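Catalase (Bacillus pumilus, PDB 4QOO) catalyses the breakdown of hydrogen peroxide to water and molecular oxygen, using a haem group buried in each subunit. Local coordinates at residues T107-R112 against W180-E185. Sequence-based numbering, arbitrary orientation.
Sequences TLRDPR and WLFSDE. With RCO (resorcinol), chain G.
Arg109 reaches across to the C-terminal turn of helix 175-181, where NH1 donates to Leu181 O at 3.0 Å, in the plane of that carbonyl, and weakly to Ser183 O (N-H...O angle 121°). CG anti to the backbone N (chi1 179°) and an extended chi2 carry CD over one face of the Phe182 ring, 4.0 Å from its centroid, a CH-pi contact set toward the rim; the bend at chi3 then turns the guanidinium to the two carbonyls. The guanidinium and ring planes are 23° apart, and NH2 donates to a water that in turn donates to Asp184 OD1. Alongside, Leu181 presses CD1 against the Asp110-Pro111 peptide, 3.6 Å from Asp110 C, while its CD2 meets the bound resorcinol, whose site is walled by Asp110, Pro111, Leu181 and Phe182, with haem about 8 Å from the Pro111 side chain. Resorcinol O1 donates to Asp110 OD1 at 2.6 Å; Asp110 OD2 accepts from the backbone of Val98 and Ile99, which fixes the carboxylate. Behind this shell, Arg112 grips Leu108 O end-on with NH1 and NH2, and NH1 also holds Asp110 O, bracing the loop before strand 113-120. With an alanine at Arg109, Leu181 O would probably lose this donor, Ser183 O its weaker bond, and the Phe182 face its CH-pi partner. One cation thus draws together the last carbonyl of helix 175-181, whose partial negative charge should favour it, and, weakly, one just beyond.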
loop_
_atom_site.group_PDB
_atom_site.type_symbol
_atom_site.label_atom_id
_atom_site.label_comp_id
_atom_site.label_asym_id
_atom_site.label_seq_id
_atom_site.Cartn_x
_atom_site.Cartn_y
_atom_site.Cartn_z
ATOM N N THR A 107 10.130 28.824 -10.620
ATOM C CA THR A 107 9.963 30.296 -10.855
ATOM C C THR A 107 8.595 30.795 -10.367
ATOM O O THR A 107 8.243 31.975 -10.554
ATOM C CB THR A 107 10.014 30.560 -12.377
ATOM O OG1 THR A 107 9.237 29.587 -13.030
ATOM C CG2 THR A 107 11.426 30.496 -12.932
ATOM N N LEU A 108 7.792 29.926 -9.727
ATOM C CA LEU A 108 6.495 30.359 -9.175
ATOM C C LEU A 108 6.653 31.060 -7.815
ATOM O O LEU A 108 7.569 30.716 -7.042
ATOM C CB LEU A 108 5.575 29.167 -9.007
ATOM C CG LEU A 108 5.417 28.243 -10.255
ATOM C CD1 LEU A 108 4.368 27.197 -9.913
ATOM C CD2 LEU A 108 4.998 29.045 -11.481
ATOM N N ARG A 109 5.731 31.977 -7.468
ATOM C CA ARG A 109 5.640 32.542 -6.119
ATOM C C ARG A 109 5.218 31.482 -5.090
ATOM O O ARG A 109 4.386 30.610 -5.359
ATOM C CB ARG A 109 4.634 33.727 -6.108
ATOM C CG ARG A 109 4.424 34.405 -4.756
ATOM C CD ARG A 109 3.651 35.735 -4.816
ATOM N NE ARG A 109 4.024 36.605 -5.944
ATOM C CZ ARG A 109 5.112 37.372 -6.014
ATOM N NH1 ARG A 109 5.955 37.516 -4.990
ATOM N NH2 ARG A 109 5.341 38.038 -7.111
ATOM N N ASP A 110 5.881 31.491 -3.958
ATOM C CA ASP A 110 5.663 30.469 -2.900
ATOM C C ASP A 110 6.712 30.733 -1.832
ATOM O O ASP A 110 7.858 31.097 -2.161
ATOM C CB ASP A 110 5.902 29.015 -3.431
ATOM C CG ASP A 110 4.623 28.127 -3.525
ATOM O OD1 ASP A 110 3.469 28.530 -3.125
ATOM O OD2 ASP A 110 4.784 26.935 -4.077
ATOM N N PRO A 111 6.410 30.362 -0.592
ATOM C CA PRO A 111 7.533 30.118 0.315
ATOM C C PRO A 111 8.447 29.033 -0.212
ATOM O O PRO A 111 8.007 28.219 -1.023
ATOM C CB PRO A 111 6.855 29.628 1.589
ATOM C CG PRO A 111 5.440 30.003 1.432
ATOM C CD PRO A 111 5.139 29.935 0.007
ATOM N N ARG A 112 9.696 29.030 0.226
ATOM C CA ARG A 112 10.587 27.940 -0.100
ATOM C C ARG A 112 10.918 27.150 1.184
ATOM O O ARG A 112 11.221 27.731 2.213
ATOM C CB ARG A 112 11.878 28.519 -0.701
ATOM C CG ARG A 112 11.955 28.445 -2.214
ATOM C CD ARG A 112 10.784 29.129 -2.882
ATOM N NE ARG A 112 10.912 29.162 -4.334
ATOM C CZ ARG A 112 10.034 29.767 -5.139
ATOM N NH1 ARG A 112 8.938 30.342 -4.634
ATOM N NH2 ARG A 112 10.208 29.767 -6.444
ATOM N N TRP A 180 5.096 39.772 3.341
ATOM C CA TRP A 180 6.401 39.263 2.925
ATOM C C TRP A 180 6.340 38.515 1.599
ATOM O O TRP A 180 7.176 38.713 0.716
ATOM C CB TRP A 180 6.979 38.279 3.978
ATOM C CG TRP A 180 7.437 38.774 5.231
ATOM C CD1 TRP A 180 6.685 39.241 6.253
ATOM C CD2 TRP A 180 8.817 38.789 5.697
ATOM N NE1 TRP A 180 7.489 39.537 7.326
ATOM C CE2 TRP A 180 8.804 39.334 6.990
ATOM C CE3 TRP A 180 10.056 38.455 5.104
ATOM C CZ2 TRP A 180 9.973 39.528 7.740
ATOM C CZ3 TRP A 180 11.195 38.583 5.863
ATOM C CH2 TRP A 180 11.164 39.143 7.152
ATOM N N LEU A 181 5.343 37.646 1.450
ATOM C CA LEU A 181 5.266 36.773 0.279
ATOM C C LEU A 181 5.008 37.534 -1.022
ATOM O O LEU A 181 5.484 37.110 -2.080
ATOM C CB LEU A 181 4.153 35.734 0.480
ATOM C CG LEU A 181 3.982 34.711 -0.623
ATOM C CD1 LEU A 181 5.192 33.818 -0.672
ATOM C CD2 LEU A 181 2.718 33.922 -0.327
ATOM N N PHE A 182 4.331 38.693 -0.943
ATOM C CA PHE A 182 4.094 39.474 -2.136
ATOM C C PHE A 182 5.105 40.575 -2.381
ATOM O O PHE A 182 4.991 41.302 -3.383
ATOM C CB PHE A 182 2.656 39.961 -2.194
ATOM C CG PHE A 182 1.706 38.891 -2.660
ATOM C CD1 PHE A 182 1.459 38.717 -3.998
ATOM C CD2 PHE A 182 1.081 38.069 -1.745
ATOM C CE1 PHE A 182 0.616 37.725 -4.440
ATOM C CE2 PHE A 182 0.220 37.078 -2.173
ATOM C CZ PHE A 182 -0.035 36.926 -3.518
ATOM N N SER A 183 6.136 40.654 -1.541
ATOM C CA SER A 183 7.421 41.296 -1.923
ATOM C C SER A 183 8.077 40.427 -2.962
ATOM O O SER A 183 7.597 39.326 -3.247
ATOM C CB SER A 183 8.332 41.503 -0.732
ATOM O OG SER A 183 9.038 40.326 -0.376
ATOM N N ASP A 184 9.155 40.880 -3.577
ATOM C CA ASP A 184 9.786 39.998 -4.547
ATOM C C ASP A 184 10.458 38.754 -3.863
ATOM O O ASP A 184 10.863 37.838 -4.530
ATOM C CB ASP A 184 10.767 40.728 -5.437
ATOM C CG ASP A 184 10.076 41.659 -6.470
ATOM O OD1 ASP A 184 8.891 41.455 -6.865
ATOM O OD2 ASP A 184 10.780 42.632 -6.878
ATOM N N GLU A 185 10.524 38.719 -2.543
ATOM C CA GLU A 185 11.116 37.568 -1.858
ATOM C C GLU A 185 10.151 36.374 -1.980
ATOM O O GLU A 185 10.554 35.226 -1.677
ATOM C CB GLU A 185 11.456 37.836 -0.388
ATOM C CG GLU A 185 12.499 36.817 0.182
ATOM C CD GLU A 185 12.983 37.129 1.583
ATOM O OE1 GLU A 185 12.724 38.285 2.066
ATOM O OE2 GLU A 185 13.662 36.233 2.199
HETATM C C1 RCO G . 1.500 30.968 -2.309
HETATM C C2 RCO G . 1.594 31.057 -3.686
HETATM C C3 RCO G . 0.894 32.098 -4.375
HETATM C C4 RCO G . 0.087 32.994 -3.691
HETATM C C5 RCO G . -0.002 32.873 -2.349
HETATM C C6 RCO G . 0.696 31.883 -1.666
HETATM O O1 RCO G . 2.172 30.079 -1.519
HETATM O O3 RCO G . 0.951 32.215 -5.721
HETATM O O HOH W 1 8.167 38.724 -7.403
HETATM O O HOH W 2 9.503 32.944 -0.893
#